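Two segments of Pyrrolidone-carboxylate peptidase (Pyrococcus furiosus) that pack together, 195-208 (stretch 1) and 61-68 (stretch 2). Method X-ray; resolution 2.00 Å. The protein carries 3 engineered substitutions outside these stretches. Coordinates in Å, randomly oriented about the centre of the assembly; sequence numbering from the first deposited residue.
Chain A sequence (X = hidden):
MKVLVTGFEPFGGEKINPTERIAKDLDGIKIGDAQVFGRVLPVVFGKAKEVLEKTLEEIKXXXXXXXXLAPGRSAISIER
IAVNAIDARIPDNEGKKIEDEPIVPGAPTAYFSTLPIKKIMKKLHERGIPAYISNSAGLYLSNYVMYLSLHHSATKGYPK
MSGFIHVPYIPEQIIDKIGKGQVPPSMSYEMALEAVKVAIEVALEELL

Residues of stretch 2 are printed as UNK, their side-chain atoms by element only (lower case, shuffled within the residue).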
# COMPACT_ATOMS: atom_id res chain seq x y z
N ALA A 195 7.66 23.38 2.06
CA ALA A 195 8.76 22.44 1.88
C ALA A 195 9.71 22.95 0.80
O ALA A 195 10.92 22.91 0.97
CB ALA A 195 8.21 21.05 1.49
N VAL A 196 9.16 23.44 -0.31
CA VAL A 196 9.98 23.96 -1.40
C VAL A 196 10.72 25.22 -0.94
O VAL A 196 11.88 25.42 -1.27
CB VAL A 196 9.12 24.28 -2.65
CG1 VAL A 196 9.98 24.91 -3.74
CG2 VAL A 196 8.48 22.99 -3.17
N LYS A 197 10.03 26.08 -0.17
CA LYS A 197 10.66 27.30 0.33
C LYS A 197 11.84 26.92 1.23
O LYS A 197 12.90 27.53 1.16
CB LYS A 197 9.66 28.14 1.14
CG LYS A 197 8.59 28.83 0.30
CD LYS A 197 7.72 29.73 1.17
CE LYS A 197 6.58 30.34 0.36
NZ LYS A 197 5.64 31.14 1.21
N VAL A 198 11.63 25.91 2.07
CA VAL A 198 12.69 25.46 2.96
C VAL A 198 13.90 24.94 2.18
O VAL A 198 15.04 25.23 2.52
CB VAL A 198 12.19 24.35 3.90
CG1 VAL A 198 13.37 23.75 4.67
CG2 VAL A 198 11.16 24.93 4.88
N ALA A 199 13.63 24.17 1.12
CA ALA A 199 14.70 23.62 0.30
C ALA A 199 15.53 24.75 -0.30
O ALA A 199 16.77 24.67 -0.35
CB ALA A 199 14.11 22.75 -0.82
N ILE A 200 14.86 25.80 -0.76
CA ILE A 200 15.54 26.95 -1.35
C ILE A 200 16.44 27.62 -0.30
O ILE A 200 17.61 27.92 -0.56
CB ILE A 200 14.53 27.98 -1.89
CG1 ILE A 200 13.71 27.37 -3.03
CG2 ILE A 200 15.26 29.22 -2.39
CD1 ILE A 200 12.56 28.23 -3.49
N GLU A 201 15.88 27.85 0.88
CA GLU A 201 16.62 28.48 1.97
C GLU A 201 17.86 27.68 2.33
O GLU A 201 18.96 28.25 2.48
CB GLU A 201 15.72 28.62 3.20
CG GLU A 201 14.49 29.49 2.97
CD GLU A 201 13.49 29.43 4.11
OE1 GLU A 201 12.46 30.12 4.01
OE2 GLU A 201 13.72 28.69 5.09
N VAL A 202 17.70 26.37 2.46
CA VAL A 202 18.83 25.51 2.81
C VAL A 202 19.88 25.49 1.69
O VAL A 202 21.08 25.50 1.97
CB VAL A 202 18.34 24.07 3.09
CG1 VAL A 202 19.54 23.16 3.38
CG2 VAL A 202 17.38 24.07 4.28
N ALA A 203 19.43 25.48 0.44
CA ALA A 203 20.35 25.48 -0.68
C ALA A 203 21.15 26.79 -0.66
O ALA A 203 22.38 26.78 -0.77
CB ALA A 203 19.59 25.35 -2.00
N LEU A 204 20.45 27.91 -0.52
CA LEU A 204 21.10 29.21 -0.48
C LEU A 204 22.14 29.30 0.62
O LEU A 204 23.26 29.77 0.40
CB LEU A 204 20.05 30.32 -0.30
CG LEU A 204 19.18 30.65 -1.51
CD1 LEU A 204 18.03 31.54 -1.08
CD2 LEU A 204 20.02 31.33 -2.58
N GLU A 205 21.77 28.86 1.82
CA GLU A 205 22.69 28.89 2.95
C GLU A 205 23.92 28.03 2.68
O GLU A 205 25.01 28.31 3.18
CB GLU A 205 21.98 28.39 4.21
CG GLU A 205 20.89 29.32 4.71
CD GLU A 205 20.09 28.72 5.86
OE1 GLU A 205 20.72 28.25 6.83
OE2 GLU A 205 18.85 28.71 5.78
N GLU A 206 23.73 26.99 1.87
CA GLU A 206 24.82 26.09 1.53
C GLU A 206 25.84 26.80 0.65
O GLU A 206 27.05 26.58 0.80
CB GLU A 206 24.27 24.86 0.81
CG GLU A 206 25.22 23.69 0.75
CD GLU A 206 25.54 23.13 2.13
OE1 GLU A 206 26.33 22.16 2.21
OE2 GLU A 206 25.02 23.65 3.14
N LEU A 207 25.37 27.66 -0.25
CA LEU A 207 26.28 28.40 -1.12
C LEU A 207 26.98 29.51 -0.35
O LEU A 207 26.92 30.68 -0.74
CB LEU A 207 25.52 28.98 -2.32
CG LEU A 207 25.08 27.96 -3.37
CD1 LEU A 207 24.43 28.67 -4.54
CD2 LEU A 207 26.29 27.17 -3.85
N LEU A 208 27.64 29.13 0.73
CA LEU A 208 28.37 30.07 1.58
C LEU A 208 27.42 31.12 2.15
O LEU A 208 27.57 32.31 1.81
CB LEU A 208 29.47 30.76 0.77
CG LEU A 208 30.50 29.85 0.09
CD1 LEU A 208 31.44 30.69 -0.76
CD2 LEU A 208 31.27 29.07 1.14
OXT LEU A 208 26.53 30.73 2.94
N UNK A 61 20.37 30.81 -13.40
CA UNK A 61 20.25 30.65 -11.95
C UNK A 61 21.48 30.00 -11.31
O UNK A 61 22.19 29.24 -11.95
c UNK A 61 19.52 29.84 -14.10
c UNK A 61 19.03 29.74 -11.79
c UNK A 61 18.38 29.71 -13.15
N UNK A 62 21.71 30.33 -10.05
CA UNK A 62 22.81 29.76 -9.29
C UNK A 62 22.31 28.44 -8.73
O UNK A 62 23.07 27.49 -8.53
o UNK A 62 24.96 31.97 -9.05
c UNK A 62 23.79 31.98 -8.61
c UNK A 62 23.20 30.68 -8.14
o UNK A 62 23.08 33.01 -8.56
N UNK A 63 21.01 28.40 -8.47
CA UNK A 63 20.34 27.23 -7.91
C UNK A 63 19.06 26.93 -8.69
O UNK A 63 18.27 27.83 -8.97
c UNK A 63 19.17 26.24 -5.91
c UNK A 63 20.89 28.16 -4.17
c UNK A 63 19.94 27.46 -6.44
c UNK A 63 21.19 27.73 -5.60
N UNK A 64 18.86 25.65 -9.02
CA UNK A 64 17.67 25.24 -9.74
C UNK A 64 16.99 24.12 -8.96
O UNK A 64 17.60 23.08 -8.68
c UNK A 64 18.03 24.75 -11.14
N UNK A 65 15.74 24.35 -8.59
CA UNK A 65 14.97 23.36 -7.87
C UNK A 65 13.71 23.09 -8.68
O UNK A 65 12.82 23.93 -8.78
c UNK A 65 13.66 22.83 -5.79
c UNK A 65 14.60 23.84 -6.46
c UNK A 65 15.64 24.56 -4.23
c UNK A 65 15.87 24.01 -5.63
N UNK A 66 13.67 21.90 -9.28
CA UNK A 66 12.56 21.48 -10.13
C UNK A 66 11.60 20.66 -9.27
O UNK A 66 12.01 19.73 -8.58
c UNK A 66 14.17 21.41 -12.08
c UNK A 66 13.12 20.68 -11.30
n UNK A 66 13.89 22.51 -12.86
c UNK A 66 15.01 23.00 -13.36
n UNK A 66 16.01 22.26 -12.92
c UNK A 66 15.52 21.26 -12.12
N UNK A 67 10.32 21.03 -9.33
CA UNK A 67 9.30 20.37 -8.53
C UNK A 67 8.28 19.64 -9.40
O UNK A 67 7.91 20.11 -10.48
c UNK A 67 7.75 20.70 -6.58
c UNK A 67 8.58 21.40 -7.64
c UNK A 67 9.60 22.35 -7.00
N UNK A 68 7.82 18.50 -8.92
CA UNK A 68 6.84 17.73 -9.65
C UNK A 68 5.88 16.99 -8.74
O UNK A 68 6.12 16.85 -7.54

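Position 61, in the loop before the strand, has three side-chain carbons that close a ring onto the backbone N; nothing on the helix is within reach. A ring that takes in its own backbone nitrogen is proline, Pro61.

Position 62 carries two carbons, the second bearing two oxygens. Its CB lies 4.3 Å from CD1 of Leu207, a carbon-to-carbon touch, while one oxygen is hydrogen-bonded elsewhere in the structure. A carboxylate bonded directly to CB makes this Asp62, polar at the margin of an otherwise apolar contact.

At position 63 there are four carbons, forked at the first, with one arm two carbons long. The end of that long arm meets the helix between Ala203 and Leu204, and the carbon before it meets Leu207. A fork at CB with one extended arm is isoleucine, Ile63. Its CD1 is 3.8 Å from CB of Ala203 and 3.7 Å from CD2 of Leu204, and its CG1 is 3.5 Å from CD1 of Leu207. This residue gives the contact its largest covered area.

Position 64 has a single carbon, out of reach of the helix, as the alternation of a strand predicts: Ala64.

Position 65 repeats the four-carbon fork, and the end of its long arm touches Ala199 and Ile200; it is Ile65. Its CD1 reaches CG1 of Ile200 at 3.6 Å and CB of Ala199 at 4.2 Å. Like Ile63 it holds chi1 in m and chi2 in t.

Position 66 shows one carbon and then a five-membered ring of three carbons and two nitrogens, an imidazole, hence His66. It makes no contact with the helix, and both ring nitrogens are hydrogen-bonded elsewhere.

Position 67 has three carbons, one carrying the other two, and points toward Val196. The short, symmetric fork is valine, Val67, whose CG2 lies 4.0 Å from CG2 of Val196.

Position 68 has no side-chain atom at all and is Gly68.

The contact works by matching two periodicities. Every second strand residue, 63, 65 and 67, points toward the helix, which runs nearly antiparallel at 157° with its axis 9.8 Å away at closest approach. The helix answers with Val196, Ala199, Ile200, Ala203 and Leu204, in steps of three or four along one face, such as 196, 199, 203 or 196, 200, 204, and Leu207, just past its end, adds the last contact. Small alanines at 199 and 203 meet the isoleucine tips, and the CA atoms of Ala203 and Ile63 come to 7.4 Å. No hydrogen bond crosses; apolar packing carries the 369 Å² buried.

Stretch 2 61-68: PDIAIHVG
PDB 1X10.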